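Local structure of agarase (Pseudoalteromonas fuliginea, 6XJ9) at residues 487-490 / 491-495; 604-607 / 608-612. The protein probably hydrolyses agarose or fragments of it, as a family 50 glycoside hydrolase from a marine bacterium. All blocks are in the same frame, centred on the assembly; numbering follows the deposited sequence.

How the contacts relate
Contact 1 comes first along the chain and lies in the last turns of helix 478-495. Contact 2 follows more than a hundred residues later, at the end of helix 584-609 and in the turn after it. Each is local. Neither closes a long loop, and the two stand in series without nesting or crossing. In space they are neighbours, with centres about 10 Å apart, and the two helices pack against each other near their C-terminal ends. CG2 of Val488 meets CB of Ala605 at 3.6 Å, and OG of Ser489 lies 3.7 Å from CE1 of Tyr609. CB of Ala492 lies beside the backbone of Tyr609. The pair thus joins the ends of helices 478-495 and 584-609.

Contact 1: 487-490 / 491-495; sequences TVSV and VAKEV
Thr487 accepts a backbone hydrogen bond from Val491 one turn on, with N of Val491 3.2 Å from O of Thr487. The bond is nearly straight, at 167°, and the donor lies in the carbonyl plane. CG2 of Val491 also rests against this carbonyl oxygen, at 3.5 Å. The hydroxyl of Thr487 turns back instead and bonds to the backbone O of Arg483.

Val488 O takes the N-H of Ala492 at 2.9 Å. CB of Val491 lies alongside the same oxygen. The side chain of Val488 points away from the following turn. With Val491 it forms the inward face of an alpha-helix near its C-terminal end, Val488 packing on Ala605, Met606 and Tyr609 of helix 584-609 and on Ile506 of strand 501-506, Val491 on Val504 of the same strand and Ala451 of strand 449-453, and both on Leu610.

Ser489 O receives N of Lys493 at 3.1 Å, with the donor out of the carbonyl plane. CB of Ala492 lies 3.4 Å from this oxygen. Ser489 carries OG opposite its own N (chi1 -172°), which turns the hydroxyl toward the lysine stem. CE of Lys493 passes OG of Ser489 at 3.8 Å, a packing contact. CG and CD of the lysine run past O of Ser489 before the chain bends at its last torsion and carries NZ away.

Val490 O has two weak donors, N of Lys493 and N of Glu494. CG of Glu494 leans over this oxygen at 3.4 Å, because it sits beside its own backbone N (chi1 -60°). Beyond CG the chain is extended, and the carboxylate stays near the same oxygen, with OE1 of Glu494 4.2 Å from O of Val490.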
# COMPACT_ATOMS: atom_id res chain seq x y z
N THR A 487 -22.02 -29.27 26.78
CA THR A 487 -21.17 -28.45 25.93
C THR A 487 -20.49 -27.37 26.76
O THR A 487 -19.28 -27.15 26.66
CB THR A 487 -21.99 -27.83 24.79
OG1 THR A 487 -22.60 -28.91 24.08
CG2 THR A 487 -21.17 -26.98 23.84
N VAL A 488 -21.26 -26.67 27.60
CA VAL A 488 -20.68 -25.51 28.27
C VAL A 488 -19.67 -26.00 29.32
O VAL A 488 -18.64 -25.35 29.54
CB VAL A 488 -21.75 -24.57 28.85
CG1 VAL A 488 -21.13 -23.48 29.73
CG2 VAL A 488 -22.56 -23.93 27.73
N SER A 489 -19.97 -27.15 29.93
CA SER A 489 -19.07 -27.80 30.86
C SER A 489 -17.70 -28.07 30.23
O SER A 489 -16.67 -27.86 30.86
CB SER A 489 -19.68 -29.07 31.40
OG SER A 489 -18.85 -29.58 32.44
N VAL A 490 -17.69 -28.54 28.98
CA VAL A 490 -16.44 -28.81 28.29
C VAL A 490 -15.65 -27.51 28.15
O VAL A 490 -14.45 -27.48 28.39
CB VAL A 490 -16.64 -29.49 26.92
CG1 VAL A 490 -15.37 -29.43 26.09
CG2 VAL A 490 -17.09 -30.93 27.07
N VAL A 491 -16.33 -26.44 27.71
CA VAL A 491 -15.68 -25.14 27.59
C VAL A 491 -15.08 -24.76 28.94
O VAL A 491 -13.93 -24.31 28.99
CB VAL A 491 -16.65 -24.06 27.07
CG1 VAL A 491 -15.98 -22.70 26.98
CG2 VAL A 491 -17.22 -24.45 25.72
N ALA A 492 -15.85 -24.93 30.02
CA ALA A 492 -15.40 -24.54 31.36
C ALA A 492 -14.07 -25.22 31.71
O ALA A 492 -13.21 -24.61 32.33
CB ALA A 492 -16.45 -24.86 32.39
N LYS A 493 -13.92 -26.48 31.31
CA LYS A 493 -12.70 -27.23 31.62
C LYS A 493 -11.53 -26.78 30.75
O LYS A 493 -10.38 -27.01 31.11
CB LYS A 493 -12.96 -28.73 31.50
CG LYS A 493 -13.69 -29.33 32.69
CD LYS A 493 -14.45 -30.58 32.34
CE LYS A 493 -15.41 -30.98 33.44
NZ LYS A 493 -14.69 -31.28 34.70
N GLU A 494 -11.81 -26.14 29.61
CA GLU A 494 -10.73 -25.64 28.77
C GLU A 494 -10.25 -24.30 29.29
O GLU A 494 -9.06 -24.00 29.19
CB GLU A 494 -11.19 -25.39 27.33
CG GLU A 494 -11.72 -26.62 26.63
CD GLU A 494 -12.20 -26.30 25.23
OE1 GLU A 494 -13.05 -25.39 25.08
OE2 GLU A 494 -11.71 -26.93 24.31
N VAL A 495 -11.18 -23.49 29.81
CA VAL A 495 -10.93 -22.10 30.16
C VAL A 495 -10.37 -22.04 31.58
O VAL A 495 -9.57 -21.15 31.89
CB VAL A 495 -12.19 -21.22 29.99
CG1 VAL A 495 -12.07 -19.89 30.73
CG2 VAL A 495 -12.53 -20.97 28.52

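Contact 2: 604-607 / 608-612; sequences AAMD and KYLPN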
# COMPACT_ATOMS: atom_id res chain seq x y z
N ALA A 604 -28.46 -20.38 31.05
CA ALA A 604 -28.43 -21.11 32.31
C ALA A 604 -27.22 -22.04 32.37
O ALA A 604 -26.66 -22.25 33.44
CB ALA A 604 -29.71 -21.87 32.56
N ALA A 605 -26.82 -22.61 31.23
CA ALA A 605 -25.61 -23.42 31.20
C ALA A 605 -24.38 -22.57 31.55
O ALA A 605 -23.54 -22.95 32.38
CB ALA A 605 -25.48 -24.13 29.87
N MET A 606 -24.28 -21.42 30.88
CA MET A 606 -23.20 -20.47 31.14
C MET A 606 -23.21 -20.04 32.61
O MET A 606 -22.16 -19.90 33.22
CB MET A 606 -23.33 -19.27 30.20
CG MET A 606 -22.82 -19.57 28.80
SD MET A 606 -21.03 -19.74 28.76
CE MET A 606 -20.51 -18.13 29.35
N ASP A 607 -24.40 -19.84 33.18
CA ASP A 607 -24.55 -19.43 34.57
C ASP A 607 -24.04 -20.52 35.52
O ASP A 607 -23.61 -20.23 36.64
CB ASP A 607 -26.00 -19.07 34.88
CG ASP A 607 -26.41 -17.66 34.47
OD1 ASP A 607 -25.54 -16.90 34.02
OD2 ASP A 607 -27.61 -17.36 34.59
N LYS A 608 -24.13 -21.79 35.10
CA LYS A 608 -23.68 -22.86 35.98
C LYS A 608 -22.15 -22.99 35.94
O LYS A 608 -21.50 -23.02 36.98
CB LYS A 608 -24.43 -24.17 35.70
CG LYS A 608 -24.01 -25.35 36.57
CD LYS A 608 -25.00 -26.51 36.57
CE LYS A 608 -24.73 -27.50 37.69
NZ LYS A 608 -23.41 -28.15 37.53
N TYR A 609 -21.59 -23.00 34.73
CA TYR A 609 -20.25 -23.52 34.51
C TYR A 609 -19.24 -22.39 34.34
O TYR A 609 -18.09 -22.51 34.77
CB TYR A 609 -20.22 -24.52 33.35
CG TYR A 609 -21.00 -25.78 33.64
CD1 TYR A 609 -20.51 -26.75 34.51
CD2 TYR A 609 -22.24 -25.99 33.07
CE1 TYR A 609 -21.23 -27.90 34.79
CE2 TYR A 609 -22.99 -27.12 33.36
CZ TYR A 609 -22.47 -28.09 34.21
OH TYR A 609 -23.21 -29.20 34.47
N LEU A 610 -19.69 -21.29 33.72
CA LEU A 610 -18.80 -20.17 33.46
C LEU A 610 -19.44 -18.88 33.97
O LEU A 610 -19.54 -17.89 33.24
CB LEU A 610 -18.49 -20.13 31.96
CG LEU A 610 -17.38 -21.09 31.54
CD1 LEU A 610 -17.68 -21.75 30.21
CD2 LEU A 610 -16.04 -20.37 31.49
N PRO A 611 -19.91 -18.87 35.25
CA PRO A 611 -20.69 -17.77 35.80
C PRO A 611 -19.97 -16.43 35.81
O PRO A 611 -20.63 -15.40 35.77
CB PRO A 611 -20.95 -18.19 37.26
CG PRO A 611 -19.85 -19.19 37.55
CD PRO A 611 -19.71 -19.94 36.24
N ASN A 612 -18.62 -16.46 35.82
CA ASN A 612 -17.86 -15.23 35.97
C ASN A 612 -17.59 -14.60 34.60
O ASN A 612 -17.03 -13.51 34.54
CB ASN A 612 -16.54 -15.43 36.74
CG ASN A 612 -16.73 -16.05 38.12
OD1 ASN A 612 -15.96 -16.93 38.52
ND2 ASN A 612 -17.75 -15.62 38.82
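The C-terminal end of helix 584-609 is where Met606 and Leu610 meet, as the chain leaves the helix. Leu610 is the first residue with non-helical backbone angles, yet its N still donates to O of Met606 at 2.9 Å. The donor is tilted 29° from the carbonyl plane. The two side chains cross obliquely. CE of Met606 touches CB of Leu610 at 3.9 Å, and SD of Met606 lies 4.2 Å from CD1 of Leu610. The methionine reaches there by folding twice, with chi2 -71° and chi3 -60°, which brings the thioether and its methyl round to the leucine. An alanine here would remove the thioether and methyl, and Leu610 would probably lose its apolar cover on this side and be freer to turn.

One turn of backbone bonds precedes this. N of Tyr609 donates to O of Ala605 at 3.1 Å. N of Lys608 makes only weak bonds, to O of Ala604 and O of Ala605. CD2 of Tyr609 lies 3.4 Å from O of Ala605, and the ring meets that oxygen obliquely. Lys608 extends along the ring, with CG 3.8 Å above the plane and over the centre. Its chain bends at the last torsion, and that bend brings NZ to OH of Tyr609 in a weak hydrogen bond.

Pro611 has no N-H to give. Its N lies close to O of Met606 without bonding, and CB packs against O of Asp607 at 3.4 Å. Ala605 touches Asn485 of helix 478-495, while Asp607 and Lys608 are exposed. A proline just past the last residues of the helix, where it cannot supply the next backbone donor, is typical of a helix C-terminus.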